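Phosphatidylserine synthase (Haemophilus influenzae, PDB 3HSI) belongs to the phospholipase D superfamily and is probably an enzyme of phospholipid metabolism. Local coordinates at residues C[308-314]-C[327-332]; C[321-326]-C[437-442]. Residue numbers count along the deposited sequence, not the author numbering.

Contact 1 (C[308-314]-C[327-332]); sequences KVANDFY and LPYLYE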
# COMPACT_ATOMS: atom_id res chain seq x y z
N LYS C 308 16.57 -18.68 -11.23
CA LYS C 308 15.87 -17.89 -12.27
C LYS C 308 14.88 -18.70 -13.11
O LYS C 308 13.74 -18.31 -13.30
CB LYS C 308 16.91 -17.40 -13.30
CG LYS C 308 17.60 -16.15 -12.99
CD LYS C 308 18.09 -15.45 -14.28
CE LYS C 308 19.07 -16.23 -15.17
NZ LYS C 308 20.43 -16.52 -14.59
N VAL C 309 15.36 -19.81 -13.63
CA VAL C 309 14.61 -20.63 -14.55
C VAL C 309 13.49 -21.41 -13.85
O VAL C 309 12.57 -21.87 -14.50
CB VAL C 309 15.57 -21.59 -15.27
CG1 VAL C 309 14.81 -22.63 -16.09
CG2 VAL C 309 16.54 -20.78 -16.16
N ALA C 310 13.56 -21.54 -12.52
CA ALA C 310 12.48 -22.18 -11.74
C ALA C 310 11.39 -21.20 -11.22
O ALA C 310 10.51 -21.58 -10.46
CB ALA C 310 13.08 -22.98 -10.61
N ASN C 311 11.48 -19.94 -11.61
CA ASN C 311 10.47 -18.93 -11.33
C ASN C 311 9.41 -19.00 -12.42
O ASN C 311 9.75 -19.16 -13.59
CB ASN C 311 11.15 -17.57 -11.35
CG ASN C 311 10.23 -16.43 -10.93
OD1 ASN C 311 9.33 -16.02 -11.68
ND2 ASN C 311 10.47 -15.92 -9.75
N ASP C 312 8.13 -18.89 -12.10
CA ASP C 312 7.12 -19.00 -13.17
C ASP C 312 6.94 -17.77 -14.12
O ASP C 312 6.17 -17.83 -15.10
CB ASP C 312 5.77 -19.49 -12.65
CG ASP C 312 5.20 -18.59 -11.58
OD1 ASP C 312 5.88 -18.38 -10.54
OD2 ASP C 312 4.06 -18.10 -11.77
N PHE C 313 7.64 -16.67 -13.83
CA PHE C 313 7.66 -15.51 -14.74
C PHE C 313 8.80 -15.59 -15.72
O PHE C 313 8.90 -14.76 -16.63
CB PHE C 313 7.77 -14.20 -13.98
CG PHE C 313 6.55 -13.87 -13.19
CD1 PHE C 313 5.45 -13.29 -13.80
CD2 PHE C 313 6.50 -14.13 -11.82
CE1 PHE C 313 4.31 -12.97 -13.07
CE2 PHE C 313 5.36 -13.81 -11.08
CZ PHE C 313 4.26 -13.24 -11.72
N TYR C 314 9.70 -16.56 -15.52
CA TYR C 314 10.82 -16.77 -16.43
C TYR C 314 10.31 -17.03 -17.85
O TYR C 314 9.36 -17.78 -18.03
CB TYR C 314 11.75 -17.90 -15.93
CG TYR C 314 12.95 -18.10 -16.83
CD1 TYR C 314 13.00 -19.16 -17.75
CD2 TYR C 314 14.03 -17.21 -16.81
CE1 TYR C 314 14.10 -19.35 -18.61
CE2 TYR C 314 15.14 -17.40 -17.67
CZ TYR C 314 15.16 -18.47 -18.56
OH TYR C 314 16.24 -18.67 -19.41
N LEU C 327 11.31 -10.17 -13.82
CA LEU C 327 11.24 -10.38 -12.39
C LEU C 327 12.23 -11.39 -11.84
O LEU C 327 12.93 -11.08 -10.88
CB LEU C 327 9.81 -10.70 -11.89
CG LEU C 327 8.73 -9.62 -12.00
CD1 LEU C 327 7.40 -10.13 -11.44
CD2 LEU C 327 9.12 -8.32 -11.31
N PRO C 328 12.31 -12.60 -12.44
CA PRO C 328 13.33 -13.57 -11.91
C PRO C 328 14.79 -13.03 -11.90
O PRO C 328 15.63 -13.44 -11.08
CB PRO C 328 13.21 -14.80 -12.83
CG PRO C 328 12.06 -14.54 -13.76
CD PRO C 328 11.62 -13.10 -13.65
N TYR C 329 15.08 -12.10 -12.80
CA TYR C 329 16.40 -11.49 -12.90
C TYR C 329 16.63 -10.44 -11.85
O TYR C 329 17.76 -10.29 -11.34
CB TYR C 329 16.59 -10.86 -14.26
CG TYR C 329 16.68 -11.83 -15.41
CD1 TYR C 329 17.91 -12.27 -15.87
CD2 TYR C 329 15.52 -12.32 -16.04
CE1 TYR C 329 18.02 -13.15 -16.97
CE2 TYR C 329 15.62 -13.21 -17.12
CZ TYR C 329 16.87 -13.60 -17.58
OH TYR C 329 16.99 -14.48 -18.61
N LEU C 330 15.57 -9.66 -11.58
CA LEU C 330 15.58 -8.77 -10.44
C LEU C 330 15.90 -9.52 -9.13
O LEU C 330 16.78 -9.09 -8.36
CB LEU C 330 14.25 -8.00 -10.34
CG LEU C 330 14.13 -7.01 -9.16
CD1 LEU C 330 15.25 -5.95 -9.14
CD2 LEU C 330 12.77 -6.32 -9.16
N TYR C 331 15.23 -10.65 -8.89
CA TYR C 331 15.47 -11.45 -7.68
C TYR C 331 16.85 -12.04 -7.65
O TYR C 331 17.47 -12.03 -6.61
CB TYR C 331 14.43 -12.57 -7.46
CG TYR C 331 13.03 -12.00 -7.33
CD1 TYR C 331 12.80 -10.88 -6.56
CD2 TYR C 331 11.95 -12.57 -8.02
CE1 TYR C 331 11.53 -10.33 -6.45
CE2 TYR C 331 10.67 -12.02 -7.91
CZ TYR C 331 10.47 -10.91 -7.12
OH TYR C 331 9.23 -10.34 -6.99
N GLU C 332 17.32 -12.54 -8.78
CA GLU C 332 18.64 -13.13 -8.82
C GLU C 332 19.67 -12.06 -8.50
O GLU C 332 20.59 -12.29 -7.71
CB GLU C 332 18.94 -13.74 -10.17
CG GLU C 332 20.11 -14.73 -10.16
CD GLU C 332 20.53 -15.19 -11.57
OE1 GLU C 332 20.62 -16.42 -11.78
OE2 GLU C 332 20.77 -14.34 -12.47
O HOH W 1 19.19 -17.74 -10.32
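A salt bridge from Lys-308 to Glu-332 ties the loop that follows strand 300-306 to the first turns of helix 327-341, within the PLD-like fold. Lys-308 NZ donates to Glu-332 OE1 at 2.8 Å and, weakly, to Glu-332 OE2 at 3.1 Å. Each charge has a further partner, Glu-429 for the lysine and the Tyr-434 hydroxyl for the glutamate, so the pair belongs to a wider polar cluster reaching the C-terminal part of the chain. A water adds a second link, accepting from Lys-308 N (2.9 Å) and donating to Glu-332 OE1 (2.4 Å). On its way to the carboxylate the lysine chain crosses the face of Tyr-329, a CH-pi contact with CD 3.8 Å from the ring centroid. Pro-328 fills the centre of the interface, its ring touching the Lys-308 carbonyl and the side chains of Asn-311, Phe-313 and Tyr-314. Within the loop, Phe-313 N donates to Asn-311 OD1 at 2.8 Å, an Asx turn that overlaps the type I turn from Asn-311 to Tyr-314. Leu-327 CD1 lies over the face of the Phe-313 ring, a second CH-pi contact, 4.1 Å from its centroid and 8° off the normal.

Contact 2 (C[321-326]-C[437-442]); sequences FKMAGA and PVQKLL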
# COMPACT_ATOMS: atom_id res chain seq x y z
N PHE C 321 9.97 -11.72 -25.46
CA PHE C 321 10.07 -11.16 -24.11
C PHE C 321 8.85 -10.30 -23.71
O PHE C 321 8.40 -9.45 -24.48
CB PHE C 321 11.36 -10.35 -23.96
CG PHE C 321 11.56 -9.78 -22.58
CD1 PHE C 321 11.96 -10.61 -21.53
CD2 PHE C 321 11.32 -8.43 -22.33
CE1 PHE C 321 12.13 -10.09 -20.24
CE2 PHE C 321 11.49 -7.89 -21.05
CZ PHE C 321 11.90 -8.72 -20.01
N LYS C 322 8.34 -10.54 -22.51
CA LYS C 322 7.36 -9.67 -21.85
C LYS C 322 7.97 -9.10 -20.56
O LYS C 322 8.90 -9.70 -19.96
CB LYS C 322 6.07 -10.44 -21.55
N MSE C 323 7.47 -7.94 -20.12
CA MSE C 323 8.00 -7.22 -18.96
C MSE C 323 8.15 -8.06 -17.71
O MSE C 323 9.17 -8.00 -17.04
CB MSE C 323 7.17 -5.97 -18.63
CG MSE C 323 7.83 -4.69 -19.00
SE MSE C 323 6.75 -3.12 -18.45
CE MSE C 323 6.65 -3.40 -16.53
N ALA C 324 7.14 -8.85 -17.39
CA ALA C 324 7.17 -9.66 -16.16
C ALA C 324 8.34 -10.65 -16.15
O ALA C 324 8.73 -11.15 -15.11
CB ALA C 324 5.85 -10.38 -15.95
N GLY C 325 8.89 -10.91 -17.32
CA GLY C 325 9.97 -11.88 -17.47
C GLY C 325 11.27 -11.32 -16.96
O GLY C 325 12.28 -12.00 -16.97
N ALA C 326 11.26 -10.06 -16.52
CA ALA C 326 12.44 -9.48 -15.90
C ALA C 326 12.46 -9.79 -14.39
O ALA C 326 13.51 -9.70 -13.75
CB ALA C 326 12.50 -7.99 -16.15
N PRO C 437 16.90 -7.07 -23.49
CA PRO C 437 15.71 -6.35 -23.01
C PRO C 437 15.56 -6.35 -21.49
O PRO C 437 15.01 -5.41 -20.92
CB PRO C 437 14.54 -7.09 -23.67
CG PRO C 437 15.07 -8.34 -24.21
CD PRO C 437 16.55 -8.26 -24.29
N VAL C 438 16.06 -7.40 -20.84
CA VAL C 438 16.08 -7.46 -19.37
C VAL C 438 17.05 -6.40 -18.83
O VAL C 438 16.71 -5.65 -17.91
CB VAL C 438 16.52 -8.84 -18.89
CG1 VAL C 438 16.93 -8.81 -17.44
CG2 VAL C 438 15.44 -9.86 -19.16
N GLN C 439 18.24 -6.36 -19.40
CA GLN C 439 19.24 -5.35 -19.07
C GLN C 439 18.66 -3.95 -19.11
O GLN C 439 18.82 -3.19 -18.17
CB GLN C 439 20.46 -5.43 -20.00
CG GLN C 439 21.19 -6.75 -19.92
CD GLN C 439 22.57 -6.69 -20.57
OE1 GLN C 439 23.01 -7.66 -21.18
NE2 GLN C 439 23.25 -5.57 -20.42
N LYS C 440 17.96 -3.63 -20.20
CA LYS C 440 17.39 -2.31 -20.42
C LYS C 440 16.42 -2.01 -19.29
O LYS C 440 16.47 -0.95 -18.66
CB LYS C 440 16.60 -2.28 -21.72
CG LYS C 440 17.41 -2.02 -22.99
CD LYS C 440 16.45 -1.69 -24.15
CE LYS C 440 17.19 -1.54 -25.48
NZ LYS C 440 18.08 -2.75 -25.76
N LEU C 441 15.54 -2.97 -19.04
CA LEU C 441 14.48 -2.83 -18.08
C LEU C 441 15.04 -2.60 -16.68
O LEU C 441 14.64 -1.65 -16.01
CB LEU C 441 13.58 -4.06 -18.13
CG LEU C 441 12.16 -3.92 -17.59
CD1 LEU C 441 11.55 -2.60 -18.02
CD2 LEU C 441 11.34 -5.09 -18.12
N LEU C 442 15.97 -3.46 -16.26
CA LEU C 442 16.51 -3.40 -14.91
C LEU C 442 17.24 -2.07 -14.68
O LEU C 442 17.12 -1.46 -13.61
CB LEU C 442 17.42 -4.60 -14.60
CG LEU C 442 16.75 -5.98 -14.43
CD1 LEU C 442 17.82 -7.07 -14.29
CD2 LEU C 442 15.74 -6.06 -13.26
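Phe-321 packs its ring against the start of segment 437-442, on helix 436-447, with CD2 3.7 Å from Pro-437 CB and CE1 3.5 Å from Val-438 CG2, while Leu-441 CD2 comes to the ring edge, 4.1 Å from CE2. That leucine methyl is the common meeting point: it also lies 3.6 Å from CG of Met-323, a selenomethionine in this model, and 3.7 Å from Ala-326 CB. Pro-437, Val-438 and Leu-441 are spaced as one face of a helix; no hydrogen bond crosses to the loop, and apolar side chains make up the closest approaches. The 3-10 turn 323-326, closed by Ala-326 N to Met-323 O at 3.0 Å, brings the Met-323 and Ala-326 side chains to the same leucine. Met-323 also packs on Phe-445 of the second subunit, which places this edge beside the dimer interface. The 3-10 turn leads directly into helix 327-341, whose Tyr-329 and Leu-330 continue the apolar packing on helix 436-447.

How the contacts relate
Both contacts involve the long connection between strand 300-306 and helix 327-341, and their segments alternate along the chain, with centres about 11 Å apart. Contact 1 lies nearer the middle of the chain, about 18 Å from its centre against about 26 Å for contact 2; both are partly buried. Their chemistry differs: contact 1 combines a salt bridge and a water link with proline and aromatic packing, whereas contact 2 is held by apolar side chains with no hydrogen bond across it and borders the second subunit. They also touch directly. Phe-313 CB meets Ala-324 O at 3.4 Å within the loop, and Tyr-329 CG meets Val-438 CG1 at 3.7 Å, making Tyr-329 a bridge between the two interfaces.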